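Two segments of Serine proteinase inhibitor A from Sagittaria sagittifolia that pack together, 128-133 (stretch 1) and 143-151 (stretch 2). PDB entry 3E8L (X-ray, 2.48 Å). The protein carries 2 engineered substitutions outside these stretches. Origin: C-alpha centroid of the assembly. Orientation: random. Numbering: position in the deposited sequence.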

ATOM      1  N   PHE A 128       2.941  -1.870   0.307  1.00 30.36           N
ATOM      2  CA  PHE A 128       2.065  -1.851   1.454  1.00 30.62           C
ATOM      3  C   PHE A 128       0.982  -2.861   1.204  1.00 30.48           C
ATOM      4  O   PHE A 128       0.708  -3.215   0.067  1.00 30.07           O
ATOM      5  N   SER A 129       0.387  -3.337   2.283  1.00 30.31           N
ATOM      6  CA  SER A 129      -0.757  -4.196   2.156  1.00 30.03           C
ATOM      7  C   SER A 129      -2.001  -3.440   2.602  1.00 30.20           C
ATOM      8  O   SER A 129      -1.934  -2.282   3.026  1.00 29.99           O
ATOM      9  N   TRP A 130      -3.137  -4.097   2.463  1.00 30.47           N
ATOM     10  CA  TRP A 130      -4.417  -3.477   2.682  1.00 30.40           C
ATOM     11  C   TRP A 130      -5.046  -4.202   3.852  1.00 30.96           C
ATOM     12  O   TRP A 130      -5.254  -5.412   3.801  1.00 31.46           O
ATOM     13  N   PHE A 131      -5.339  -3.470   4.920  1.00 31.15           N
ATOM     14  CA  PHE A 131      -5.878  -4.089   6.111  1.00 30.81           C
ATOM     15  C   PHE A 131      -7.338  -3.747   6.354  1.00 30.88           C
ATOM     16  O   PHE A 131      -7.812  -2.651   6.039  1.00 30.93           O
ATOM     17  N   GLU A 132      -8.030  -4.722   6.925  1.00 30.55           N
ATOM     18  CA  GLU A 132      -9.466  -4.752   7.009  1.00 30.30           C
ATOM     19  C   GLU A 132      -9.782  -4.905   8.483  1.00 30.39           C
ATOM     20  O   GLU A 132      -9.175  -5.744   9.152  1.00 30.45           O
ATOM     21  N   ALA A 133     -10.686  -4.081   9.007  1.00 30.01           N
ATOM     22  CA  ALA A 133     -11.211  -4.313  10.352  1.00 29.85           C
ATOM     23  C   ALA A 133     -12.459  -5.159  10.189  1.00 29.96           C
ATOM     24  O   ALA A 133     -13.364  -4.815   9.411  1.00 30.68           O
ATOM     25  N   LYS A 143     -11.117  -7.820  14.702  1.00 30.01           N
ATOM     26  CA  LYS A 143     -10.071  -8.671  14.178  1.00 30.82           C
ATOM     27  C   LYS A 143      -9.516  -7.977  12.945  1.00 30.76           C
ATOM     28  O   LYS A 143     -10.291  -7.434  12.149  1.00 30.99           O
ATOM     29  N   LEU A 144      -8.192  -7.968  12.788  1.00 30.04           N
ATOM     30  CA  LEU A 144      -7.604  -7.450  11.563  1.00 29.47           C
ATOM     31  C   LEU A 144      -7.456  -8.556  10.515  1.00 29.07           C
ATOM     32  O   LEU A 144      -7.250  -9.721  10.852  1.00 29.07           O
ATOM     33  N   ALA A 145      -7.556  -8.174   9.245  1.00 28.20           N
ATOM     34  CA  ALA A 145      -7.287  -9.073   8.123  1.00 27.28           C
ATOM     35  C   ALA A 145      -6.382  -8.370   7.119  1.00 26.86           C
ATOM     36  O   ALA A 145      -6.387  -7.147   7.001  1.00 26.31           O
ATOM     37  N   ALA A 146      -5.578  -9.150   6.421  1.00 26.91           N
ATOM     38  CA  ALA A 146      -4.523  -8.605   5.572  1.00 27.07           C
ATOM     39  C   ALA A 146      -4.822  -8.971   4.131  1.00 27.09           C
ATOM     40  O   ALA A 146      -4.980 -10.144   3.826  1.00 27.41           O
ATOM     41  N   CYS A 147      -4.909  -7.971   3.257  1.00 27.52           N
ATOM     42  CA  CYS A 147      -5.274  -8.178   1.841  1.00 27.87           C
ATOM     43  C   CYS A 147      -4.225  -7.648   0.896  1.00 27.75           C
ATOM     44  O   CYS A 147      -3.488  -6.721   1.222  1.00 27.34           O
ATOM     45  N   SER A 148      -4.196  -8.199  -0.308  1.00 28.14           N
ATOM     46  CA  SER A 148      -3.212  -7.751  -1.289  1.00 28.65           C
ATOM     47  C   SER A 148      -3.870  -6.852  -2.351  1.00 27.82           C
ATOM     48  O   SER A 148      -3.321  -6.629  -3.434  1.00 27.93           O
ATOM     49  N   CYS A 149      -5.043  -6.322  -2.013  1.00 26.73           N
ATOM     50  CA  CYS A 149      -5.862  -5.585  -2.951  1.00 25.81           C
ATOM     51  C   CYS A 149      -6.792  -4.704  -2.154  1.00 25.86           C
ATOM     52  O   CYS A 149      -7.211  -5.082  -1.052  1.00 26.15           O
ATOM     53  N   GLU A 150      -7.123  -3.536  -2.701  1.00 25.61           N
ATOM     54  CA  GLU A 150      -8.045  -2.624  -2.035  1.00 25.76           C
ATOM     55  C   GLU A 150      -9.518  -3.028  -2.195  1.00 25.46           C
ATOM     56  O   GLU A 150     -10.240  -3.125  -1.200  1.00 25.76           O
ATOM     57  N   PHE A 151      -9.957  -3.257  -3.440  1.00 24.52           N
ATOM     58  CA  PHE A 151     -11.378  -3.367  -3.748  1.00 23.53           C
ATOM     59  C   PHE A 151     -11.850  -4.730  -4.224  1.00 23.17           C
ATOM     60  O   PHE A 151     -13.030  -4.903  -4.481  1.00 23.69           O
TER

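The strongest polar links are backbone ones. Strands 130-133 and 143-147 run antiparallel, their N-to-C directions 152° apart, and two residue pairs each exchange two hydrogen bonds. Trp130 N donates to Cys147 O at 2.9 Å (N-H...O angle 160°), and Cys147 N returns to Trp130 O at 2.6 Å (149°). Glu132 N to Ala145 O and Ala145 N to Glu132 O both measure 2.9 Å. Between these pairs, Phe131 CA approaches Ala145 O at 3.2 Å, with an angle of 141° at the hydrogen, consistent with a CA-H...O contact.

This register sorts the side chains. Trp130, Glu132, Ala145 and Cys147 share one face of the sheet; Phe131, Ala133, Leu144 and Ala146 occupy the other. Glu132 is extended (chi1 t, chi2 t), which carries its OE1 to 3.6 Å from Cys147 SG. That carboxylate finds its hydrogen bonds outside the two stretches, and Cys147 SG is covalently bonded elsewhere in the structure.

Trp130 has the largest area covered by the opposing stretch, 129 Å². Its chi1 is m (-70°) and chi2 is 103°, directing the indole along the segment that follows the second strand. Trp130 CB lies 4.0 Å from Cys147 CB, while Trp130 CD1 comes within 3.3 Å of Cys149 C. Glu150, with chi1 and chi2 both t, lays its aliphatic portion over the indole: Glu150 CG stands 3.5 Å from the centroid of the Trp130 six-membered ring, 15° off the normal, the geometry of a CH-pi contact. Both Glu150 carboxylate oxygens are hydrogen-bonded elsewhere.

On the other face, Phe131 (chi1 m, chi2 -101°) makes an apolar contact from CE1 to Ala146 CB at 3.8 Å. Leu144 (chi1 m, chi2 t) is buried beside Ala133. The outlying Ser148 and Cys149, both chi1 p, point their CA-to-CB bonds away from stretch 1.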

ATOM      1  CB  PHE A 128       1.474  -0.466   1.719  1.00 29.90           C
ATOM      2  CG  PHE A 128       0.645   0.058   0.607  1.00 31.03           C
ATOM      3  CD1 PHE A 128       1.231   0.684  -0.492  1.00 31.00           C
ATOM      4  CD2 PHE A 128      -0.736  -0.041   0.649  1.00 31.84           C
ATOM      5  CE1 PHE A 128       0.450   1.175  -1.542  1.00 29.21           C
ATOM      6  CE2 PHE A 128      -1.511   0.469  -0.404  1.00 30.84           C
ATOM      7  CZ  PHE A 128      -0.915   1.063  -1.488  1.00 28.92           C
ATOM      8  CB  SER A 129      -0.517  -5.482   2.934  1.00 30.04           C
ATOM      9  OG  SER A 129       0.668  -6.092   2.436  1.00 27.58           O
ATOM     10  CB  TRP A 130      -5.272  -3.639   1.429  1.00 30.19           C
ATOM     11  CG  TRP A 130      -4.822  -2.816   0.235  1.00 29.53           C
ATOM     12  CD1 TRP A 130      -4.133  -3.256  -0.874  1.00 28.89           C
ATOM     13  CD2 TRP A 130      -5.047  -1.408   0.031  1.00 29.27           C
ATOM     14  NE1 TRP A 130      -3.926  -2.206  -1.758  1.00 27.18           N
ATOM     15  CE2 TRP A 130      -4.470  -1.066  -1.224  1.00 27.63           C
ATOM     16  CE3 TRP A 130      -5.678  -0.405   0.788  1.00 27.78           C
ATOM     17  CZ2 TRP A 130      -4.512   0.232  -1.734  1.00 29.47           C
ATOM     18  CZ3 TRP A 130      -5.726   0.882   0.273  1.00 29.28           C
ATOM     19  CH2 TRP A 130      -5.143   1.194  -0.975  1.00 28.05           C
ATOM     20  CB  PHE A 131      -4.986  -3.791   7.309  1.00 30.75           C
ATOM     21  CG  PHE A 131      -3.591  -4.294   7.123  1.00 31.60           C
ATOM     22  CD1 PHE A 131      -3.182  -5.484   7.722  1.00 32.82           C
ATOM     23  CD2 PHE A 131      -2.689  -3.602   6.322  1.00 30.02           C
ATOM     24  CE1 PHE A 131      -1.881  -5.970   7.542  1.00 30.81           C
ATOM     25  CE2 PHE A 131      -1.396  -4.080   6.141  1.00 30.47           C
ATOM     26  CZ  PHE A 131      -1.002  -5.267   6.748  1.00 30.22           C
ATOM     27  CB  GLU A 132      -9.934  -5.988   6.232  1.00 30.27           C
ATOM     28  CG  GLU A 132     -11.432  -6.185   6.088  1.00 30.40           C
ATOM     29  CD  GLU A 132     -11.778  -7.372   5.201  1.00 30.66           C
ATOM     30  OE1 GLU A 132     -11.093  -7.584   4.184  1.00 31.45           O
ATOM     31  OE2 GLU A 132     -12.742  -8.097   5.507  1.00 32.24           O
ATOM     32  CB  ALA A 133     -11.547  -3.011  11.049  1.00 29.69           C
ATOM     33  CB  LYS A 143     -10.647 -10.053  13.817  1.00 31.35           C
ATOM     34  CG  LYS A 143     -10.575 -11.063  14.974  1.00 33.80           C
ATOM     35  CD  LYS A 143     -11.368 -12.341  14.722  1.00 37.28           C
ATOM     36  CE  LYS A 143     -12.698 -12.333  15.444  1.00 39.86           C
ATOM     37  NZ  LYS A 143     -13.053 -13.678  16.032  1.00 42.45           N
ATOM     38  CB  LEU A 144      -6.250  -6.786  11.826  1.00 29.32           C
ATOM     39  CG  LEU A 144      -6.225  -5.689  12.892  1.00 30.82           C
ATOM     40  CD1 LEU A 144      -4.779  -5.240  13.192  1.00 29.20           C
ATOM     41  CD2 LEU A 144      -7.147  -4.502  12.530  1.00 30.31           C
ATOM     42  CB  ALA A 145      -8.574  -9.519   7.473  1.00 26.94           C
ATOM     43  CB  ALA A 146      -3.163  -9.147   6.000  1.00 26.06           C
ATOM     44  CB  CYS A 147      -6.556  -7.447   1.511  1.00 27.73           C
ATOM     45  SG  CYS A 147      -7.887  -7.749   2.637  1.00 29.81           S
ATOM     46  CB  SER A 148      -2.528  -8.969  -1.912  1.00 29.38           C
ATOM     47  OG  SER A 148      -3.507  -9.952  -2.321  1.00 32.70           O
ATOM     48  CB  CYS A 149      -6.680  -6.554  -3.809  1.00 25.32           C
ATOM     49  SG  CYS A 149      -8.246  -7.123  -3.038  1.00 24.91           S
ATOM     50  CB  GLU A 150      -7.856  -1.180  -2.516  1.00 26.02           C
ATOM     51  CG  GLU A 150      -8.482  -0.146  -1.549  1.00 28.28           C
ATOM     52  CD  GLU A 150      -8.460   1.305  -2.051  1.00 30.51           C
ATOM     53  OE1 GLU A 150      -7.788   1.620  -3.070  1.00 31.36           O
ATOM     54  OE2 GLU A 150      -9.141   2.136  -1.419  1.00 30.65           O
ATOM     55  CB  PHE A 151     -11.782  -2.308  -4.785  1.00 23.73           C
ATOM     56  CG  PHE A 151     -11.768  -0.922  -4.255  1.00 24.24           C
ATOM     57  CD1 PHE A 151     -12.527  -0.588  -3.137  1.00 24.44           C
ATOM     58  CD2 PHE A 151     -10.968   0.054  -4.854  1.00 26.21           C
ATOM     59  CE1 PHE A 151     -12.496   0.699  -2.609  1.00 25.68           C
ATOM     60  CE2 PHE A 151     -10.936   1.346  -4.359  1.00 27.14           C
ATOM     61  CZ  PHE A 151     -11.699   1.676  -3.218  1.00 27.06           C
TER